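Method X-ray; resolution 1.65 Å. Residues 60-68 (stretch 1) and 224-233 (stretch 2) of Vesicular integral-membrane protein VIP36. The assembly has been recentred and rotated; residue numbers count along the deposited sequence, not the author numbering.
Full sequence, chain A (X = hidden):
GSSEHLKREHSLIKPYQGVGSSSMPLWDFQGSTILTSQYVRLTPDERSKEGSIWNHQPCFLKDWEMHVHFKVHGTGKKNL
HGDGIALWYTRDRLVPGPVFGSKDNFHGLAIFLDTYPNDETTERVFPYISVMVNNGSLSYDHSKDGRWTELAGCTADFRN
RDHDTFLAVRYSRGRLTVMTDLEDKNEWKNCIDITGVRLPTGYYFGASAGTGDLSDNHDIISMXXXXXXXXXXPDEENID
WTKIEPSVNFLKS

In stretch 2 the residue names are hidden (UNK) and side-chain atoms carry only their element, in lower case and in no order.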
ATOM      1  N   PHE A  60     -15.146  -6.961  -0.206  1.00 23.56           N
ATOM      2  CA  PHE A  60     -16.308  -6.654  -1.056  1.00 23.18           C
ATOM      3  C   PHE A  60     -16.945  -5.302  -0.727  1.00 23.21           C
ATOM      4  O   PHE A  60     -18.021  -4.987  -1.240  1.00 24.17           O
ATOM      5  CB  PHE A  60     -17.335  -7.801  -1.052  1.00 24.21           C
ATOM      6  CG  PHE A  60     -16.833  -9.054  -1.707  1.00 23.53           C
ATOM      7  CD1 PHE A  60     -16.206 -10.050  -0.946  1.00 25.08           C
ATOM      8  CD2 PHE A  60     -16.961  -9.239  -3.076  1.00 23.75           C
ATOM      9  CE1 PHE A  60     -15.726 -11.200  -1.535  1.00 25.12           C
ATOM     10  CE2 PHE A  60     -16.483 -10.422  -3.688  1.00 25.46           C
ATOM     11  CZ  PHE A  60     -15.863 -11.396  -2.897  1.00 25.11           C
ATOM     12  N   LEU A  61     -16.269  -4.500   0.089  1.00 22.23           N
ATOM     13  CA  LEU A  61     -16.708  -3.123   0.367  1.00 22.18           C
ATOM     14  C   LEU A  61     -16.501  -2.240  -0.861  1.00 22.35           C
ATOM     15  O   LEU A  61     -15.421  -2.232  -1.433  1.00 21.85           O
ATOM     16  CB  LEU A  61     -15.928  -2.513   1.525  1.00 21.90           C
ATOM     17  CG  LEU A  61     -16.028  -3.215   2.890  1.00 23.88           C
ATOM     18  CD1 LEU A  61     -15.182  -2.484   3.872  1.00 25.94           C
ATOM     19  CD2 LEU A  61     -17.472  -3.282   3.371  1.00 26.00           C
ATOM     20  N   LYS A  62     -17.533  -1.482  -1.248  1.00 21.94           N
ATOM     21  CA  LYS A  62     -17.381  -0.514  -2.330  1.00 23.01           C
ATOM     22  C   LYS A  62     -16.711   0.774  -1.872  1.00 22.33           C
ATOM     23  O   LYS A  62     -16.034   1.450  -2.653  1.00 24.75           O
ATOM     24  CB  LYS A  62     -18.743  -0.176  -2.938  1.00 22.38           C
ATOM     25  CG  LYS A  62     -19.469  -1.348  -3.558  1.00 24.63           C
ATOM     26  CD  LYS A  62     -20.863  -0.881  -3.990  1.00 26.72           C
ATOM     27  CE  LYS A  62     -21.697  -2.017  -4.525  1.00 30.07           C
ATOM     28  NZ  LYS A  62     -22.066  -2.987  -3.463  1.00 32.35           N
ATOM     29  N   ASP A  63     -16.898   1.137  -0.612  1.00 21.34           N
ATOM     30  CA  ASP A  63     -16.378   2.398  -0.096  1.00 21.03           C
ATOM     31  C   ASP A  63     -15.605   2.145   1.188  1.00 20.71           C
ATOM     32  O   ASP A  63     -16.173   1.672   2.186  1.00 20.40           O
ATOM     33  CB  ASP A  63     -17.522   3.391   0.164  1.00 21.63           C
ATOM     34  CG  ASP A  63     -18.482   3.457  -0.993  1.00 21.46           C
ATOM     35  OD1 ASP A  63     -18.225   4.231  -1.926  1.00 22.23           O
ATOM     36  OD2 ASP A  63     -19.486   2.706  -0.968  1.00 23.05           O
ATOM     37  N   TRP A  64     -14.307   2.442   1.159  1.00 19.86           N
ATOM     38  CA  TRP A  64     -13.452   2.073   2.280  1.00 19.02           C
ATOM     39  C   TRP A  64     -12.316   3.044   2.513  1.00 18.67           C
ATOM     40  O   TRP A  64     -11.969   3.867   1.645  1.00 17.13           O
ATOM     41  CB  TRP A  64     -12.920   0.648   2.105  1.00 19.57           C
ATOM     42  CG  TRP A  64     -12.317   0.340   0.751  1.00 18.61           C
ATOM     43  CD1 TRP A  64     -12.921  -0.304  -0.279  1.00 18.82           C
ATOM     44  CD2 TRP A  64     -10.988   0.662   0.303  1.00 18.51           C
ATOM     45  NE1 TRP A  64     -12.063  -0.425  -1.344  1.00 19.47           N
ATOM     46  CE2 TRP A  64     -10.864   0.154  -1.014  1.00 18.11           C
ATOM     47  CE3 TRP A  64      -9.891   1.301   0.889  1.00 16.41           C
ATOM     48  CZ2 TRP A  64      -9.681   0.290  -1.767  1.00 18.61           C
ATOM     49  CZ3 TRP A  64      -8.708   1.457   0.138  1.00 18.52           C
ATOM     50  CH2 TRP A  64      -8.618   0.937  -1.169  1.00 17.72           C
ATOM     51  N   GLU A  65     -11.740   2.965   3.710  1.00 17.65           N
ATOM     52  CA  GLU A  65     -10.586   3.779   4.008  1.00 17.94           C
ATOM     53  C   GLU A  65      -9.654   2.943   4.844  1.00 18.53           C
ATOM     54  O   GLU A  65     -10.066   2.431   5.895  1.00 18.99           O
ATOM     55  CB  GLU A  65     -10.971   5.058   4.769  1.00 18.04           C
ATOM     56  CG  GLU A  65      -9.796   5.990   5.022  1.00 19.14           C
ATOM     57  CD  GLU A  65     -10.235   7.374   5.513  1.00 21.83           C
ATOM     58  OE1 GLU A  65      -9.689   7.864   6.520  1.00 26.53           O
ATOM     59  OE2 GLU A  65     -11.146   7.970   4.886  1.00 26.84           O
ATOM     60  N   MET A  66      -8.427   2.778   4.350  1.00 17.91           N
ATOM     61  CA  MET A  66      -7.385   2.011   5.057  1.00 17.85           C
ATOM     62  C   MET A  66      -6.393   2.946   5.742  1.00 18.07           C
ATOM     63  O   MET A  66      -5.848   3.858   5.129  1.00 18.78           O
ATOM     64  CB  MET A  66      -6.621   1.115   4.052  1.00 17.50           C
ATOM     65  CG  MET A  66      -5.501   0.273   4.715  1.00 19.53           C
ATOM     66  SD  MET A  66      -6.165  -1.094   5.695  1.00 20.10           S
ATOM     67  CE  MET A  66      -6.344  -2.395   4.474  1.00 20.54           C
ATOM     68  N   HIS A  67      -6.162   2.738   7.042  1.00 19.07           N
ATOM     69  CA  HIS A  67      -5.147   3.490   7.742  1.00 18.72           C
ATOM     70  C   HIS A  67      -3.977   2.586   8.058  1.00 18.75           C
ATOM     71  O   HIS A  67      -4.150   1.523   8.645  1.00 19.28           O
ATOM     72  CB  HIS A  67      -5.675   4.036   9.067  1.00 19.11           C
ATOM     73  CG  HIS A  67      -6.769   5.034   8.903  1.00 20.44           C
ATOM     74  ND1 HIS A  67      -7.441   5.580   9.977  1.00 22.64           N
ATOM     75  CD2 HIS A  67      -7.321   5.575   7.792  1.00 22.69           C
ATOM     76  CE1 HIS A  67      -8.359   6.420   9.529  1.00 22.59           C
ATOM     77  NE2 HIS A  67      -8.306   6.439   8.209  1.00 21.91           N
ATOM     78  N   VAL A  68      -2.790   3.006   7.676  1.00 18.24           N
ATOM     79  CA  VAL A  68      -1.602   2.152   7.878  1.00 18.22           C
ATOM     80  C   VAL A  68      -0.644   2.861   8.790  1.00 18.37           C
ATOM     81  O   VAL A  68      -0.183   3.947   8.490  1.00 18.56           O
ATOM     82  CB  VAL A  68      -0.909   1.820   6.509  1.00 18.28           C
ATOM     83  CG1 VAL A  68       0.280   0.871   6.711  1.00 19.31           C
ATOM     84  CG2 VAL A  68      -1.907   1.212   5.568  1.00 18.28           C
ATOM     85  N   UNK A 224      -5.755  -0.766   9.442  1.00 20.54           N
ATOM     86  CA  UNK A 224      -7.112  -0.726   9.973  1.00 20.46           C
ATOM     87  C   UNK A 224      -8.017  -0.271   8.861  1.00 20.00           C
ATOM     88  O   UNK A 224      -7.840   0.837   8.340  1.00 20.94           O
ATOM     89  c   UNK A 224      -6.421  -0.297  12.389  1.00 22.84           C
ATOM     90  c   UNK A 224      -7.189   0.224  11.174  1.00 20.94           C
ATOM     91  c   UNK A 224      -6.375   0.757  13.497  1.00 26.16           C
ATOM     92  c   UNK A 224      -5.558   0.281  14.692  1.00 28.51           C
ATOM     93  n   UNK A 224      -5.700   1.252  15.832  1.00 31.01           N
ATOM     94  N   UNK A 225      -8.925  -1.150   8.473  1.00 19.53           N
ATOM     95  CA  UNK A 225      -9.792  -0.888   7.330  1.00 19.63           C
ATOM     96  C   UNK A 225     -11.170  -0.516   7.834  1.00 20.69           C
ATOM     97  O   UNK A 225     -11.797  -1.297   8.571  1.00 20.59           O
ATOM     98  c   UNK A 225      -9.853  -2.124   6.429  1.00 20.40           C
ATOM     99  c   UNK A 225     -12.002  -1.910   5.137  1.00 24.90           C
ATOM    100  c   UNK A 225     -10.501  -1.993   5.047  1.00 21.95           C
ATOM    101  c   UNK A 225      -9.937  -0.823   4.257  1.00 21.43           C
ATOM    102  N   UNK A 226     -11.659   0.644   7.383  1.00 20.78           N
ATOM    103  CA  UNK A 226     -12.984   1.136   7.786  1.00 21.19           C
ATOM    104  C   UNK A 226     -13.952   1.132   6.620  1.00 21.68           C
ATOM    105  O   UNK A 226     -13.587   1.531   5.514  1.00 21.82           O
ATOM    106  c   UNK A 226      -9.825   3.037  10.574  1.00 24.50           C
ATOM    107  c   UNK A 226     -10.638   2.971   9.448  1.00 22.69           C
ATOM    108  c   UNK A 226     -10.361   2.744  11.827  1.00 24.40           C
ATOM    109  c   UNK A 226     -12.852   2.549   8.339  1.00 21.21           C
ATOM    110  c   UNK A 226     -11.698   2.391  11.941  1.00 24.42           C
ATOM    111  c   UNK A 226     -12.506   2.341  10.816  1.00 24.22           C
ATOM    112  c   UNK A 226     -11.982   2.628   9.557  1.00 22.87           C
ATOM    113  N   UNK A 227     -15.172   0.657   6.863  1.00 21.48           N
ATOM    114  CA  UNK A 227     -16.233   0.779   5.893  1.00 22.49           C
ATOM    115  C   UNK A 227     -16.785   2.205   5.950  1.00 23.25           C
ATOM    116  O   UNK A 227     -17.089   2.722   7.024  1.00 23.08           O
ATOM    117  o   UNK A 227     -19.599  -1.792   6.569  1.00 34.17           O
ATOM    118  c   UNK A 227     -17.346  -0.221   6.183  1.00 22.77           C
ATOM    119  c   UNK A 227     -19.595  -1.149   5.513  1.00 30.88           C
ATOM    120  c   UNK A 227     -18.486  -0.160   5.198  1.00 26.01           C
ATOM    121  n   UNK A 227     -20.535  -1.285   4.592  1.00 32.10           N
ATOM    122  N   UNK A 228     -16.865   2.845   4.790  1.00 23.43           N
ATOM    123  CA  UNK A 228     -17.538   4.127   4.671  1.00 24.37           C
ATOM    124  C   UNK A 228     -19.001   3.870   4.317  1.00 24.59           C
ATOM    125  O   UNK A 228     -19.312   3.067   3.436  1.00 24.75           O
ATOM    126  c   UNK A 228     -16.859   4.987   3.594  1.00 23.56           C
ATOM    127  c   UNK A 228     -15.036   5.850   5.081  1.00 23.90           C
ATOM    128  c   UNK A 228     -14.790   6.048   2.601  1.00 24.31           C
ATOM    129  c   UNK A 228     -15.347   5.204   3.745  1.00 23.82           C
ATOM    130  N   UNK A 229     -19.899   4.546   5.031  1.00 26.58           N
ATOM    131  CA  UNK A 229     -21.327   4.383   4.785  1.00 27.86           C
ATOM    132  C   UNK A 229     -21.721   5.402   3.720  1.00 27.84           C
ATOM    133  O   UNK A 229     -21.981   6.584   4.004  1.00 28.91           O
ATOM    134  c   UNK A 229     -23.071   1.353   6.225  1.00 36.60           C
ATOM    135  c   UNK A 229     -22.140   4.547   6.077  1.00 28.57           C
ATOM    136  s   UNK A 229     -21.437   1.868   6.756  1.00 37.52           S
ATOM    137  c   UNK A 229     -21.734   3.592   7.220  1.00 31.13           C
ATOM    138  N   UNK A 230     -21.726   4.929   2.487  1.00 27.22           N
ATOM    139  CA  UNK A 230     -21.970   5.780   1.337  1.00 26.15           C
ATOM    140  C   UNK A 230     -23.122   5.197   0.539  1.00 26.29           C
ATOM    141  O   UNK A 230     -23.152   3.994   0.224  1.00 25.87           O
ATOM    142  c   UNK A 230     -19.582   6.618   1.216  1.00 25.48           C
ATOM    143  c   UNK A 230     -20.699   5.900   0.455  1.00 25.53           C
ATOM    144  c   UNK A 230     -21.009   6.634  -0.855  1.00 25.10           C
ATOM    145  N   UNK A 231     -24.082   6.058   0.211  1.00 26.36           N
ATOM    146  CA  UNK A 231     -25.229   5.654  -0.558  1.00 27.78           C
ATOM    147  C   UNK A 231     -24.876   5.219  -1.972  1.00 28.28           C
ATOM    148  O   UNK A 231     -24.123   5.899  -2.674  1.00 28.61           O
ATOM    149  o   UNK A 231     -27.978   8.574  -1.996  1.00 29.45           O
ATOM    150  c   UNK A 231     -26.244   6.796  -0.628  1.00 27.49           C
ATOM    151  c   UNK A 231     -28.496   7.528  -1.529  1.00 31.33           C
ATOM    152  o   UNK A 231     -29.721   7.380  -1.363  1.00 32.80           O
ATOM    153  c   UNK A 231     -27.606   6.361  -1.147  1.00 28.64           C
ATOM    154  N   UNK A 232     -25.446   4.088  -2.378  1.00 29.52           N
ATOM    155  CA  UNK A 232     -25.525   3.722  -3.790  1.00 30.74           C
ATOM    156  C   UNK A 232     -26.988   3.474  -4.145  1.00 33.00           C
ATOM    157  O   UNK A 232     -27.706   2.830  -3.390  1.00 32.82           O
ATOM    158  n   UNK A 232     -22.348   3.252  -4.683  1.00 30.22           N
ATOM    159  c   UNK A 232     -21.143   3.321  -4.138  1.00 28.97           C
ATOM    160  c   UNK A 232     -22.501   2.428  -2.664  1.00 29.06           C
ATOM    161  n   UNK A 232     -21.205   2.817  -2.919  1.00 28.15           N
ATOM    162  c   UNK A 232     -24.675   2.490  -4.087  1.00 30.48           C
ATOM    163  c   UNK A 232     -23.223   2.688  -3.781  1.00 29.84           C
ATOM    164  N   UNK A 233     -27.424   3.987  -5.287  1.00 35.77           N
ATOM    165  CA  UNK A 233     -28.822   3.803  -5.707  1.00 39.12           C
ATOM    166  C   UNK A 233     -29.061   2.363  -6.196  1.00 41.24           C
ATOM    167  O   UNK A 233     -28.102   1.666  -6.537  1.00 41.48           O
ATOM    168  o   UNK A 233     -28.406   4.554  -7.975  1.00 40.34           O
ATOM    169  c   UNK A 233     -29.002   6.244  -6.316  1.00 39.24           C
ATOM    170  c   UNK A 233     -29.205   4.801  -6.809  1.00 39.40           C
TER
HETATM  171  O   HOH W   1     -21.266   1.967   1.031  1.00 39.05           O

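Position 224 carries four carbons in a row ending in nitrogen, an unbranched chain that can only be lysine. Its backbone pairs with His 67: His 67 N donates to O of 224 at 2.8 Å, and N of 224 donates to His 67 O at 2.9 Å. The end of the side chain leads away from stretch 1, so Lys 224 keeps its ammonium group clear of the sheet while its backbone holds the register.

Position 225 has four carbons, forked at the second, on the sheet face shared with Trp 64 and Met 66. One terminal carbon lies 3.5 Å from Leu 61 CD1: leucine. The closest contacts of the branched tip are with carbon: besides that of CD1, Leu 225 CD2 lies 3.8 Å from Met 66 CB and 4.0 Å from Trp 64 CB. A compact, apolar side chain suits this buried site.

At 226 one carbon leads to a ring of six carbons with no heteroatom, on the face shared with Glu 65 and His 67. One ring carbon sits 3.5 Å from His 67 ND1; this is phenylalanine. The ring brings that carbon, CE1, over the imidazole face of His 67, which a broad apolar side chain can reach from this strand; the planes are oblique at 56°. The backbone pairs with Glu 65: Phe 226 N donates to Glu 65 O (2.8 Å), and Glu 65 N to Phe 226 O (3.0 Å).

Position 227 shows three carbons, the third bearing one oxygen and one nitrogen and lying 3.7 Å from Leu 61 CD2: glutamine. The extended chain of Gln 227 (chi1 and chi2 both t) places this amide carbon, so even a polar residue contributes packing at the partly exposed end of the strand.

Position 228 again has four carbons forked at the second, one tip 3.7 Å from Trp 64 O and the other 4.2 Å from Glu 65 CB: another leucine. The fork lets Leu 228 reach back to both residues, while Leu 228 N donates to Asp 63 O at 2.9 Å, carrying the pairing past the strand.

Position 229 has two carbons, a sulfur and a terminal carbon, touching nothing on stretch 1: methionine. The CA-to-CB bond of Met 229 points away, so stretch 1 sets no packing demand.

At 230 one carbon, 3.6 Å from Asp 63 CG, carries two more: valine. The short fork of Val 230 fits beside the carboxylate, and a water 2.9 Å from Val 230 O and 2.8 Å from Asp 63 OD2 links the two.

Position 231, three carbons ending in two oxygens, is glutamate; Glu 231 points away, its charge at home in solvent.

Position 232 has one carbon and a five-membered ring; a ring nitrogen lies 2.6 Å from Asp 63 OD2 and 3.9 Å from Lys 62 CD, which sits over the ring face: histidine. His 232 NE2 donates to Asp 63 OD2.

Position 233, one carbon bearing an oxygen and a carbon, is threonine; Thr 233 caps the helix that follows.

The contact thus combines two devices. An antiparallel ladder aligns the strands, with Leu 225 packing on one face and Phe 226 on the other; beyond it, Asp 63 gathers Leu 228, Val 230 and His 232, tying down the loop.

Stretch 2 224-233: KLFQLMVEHT
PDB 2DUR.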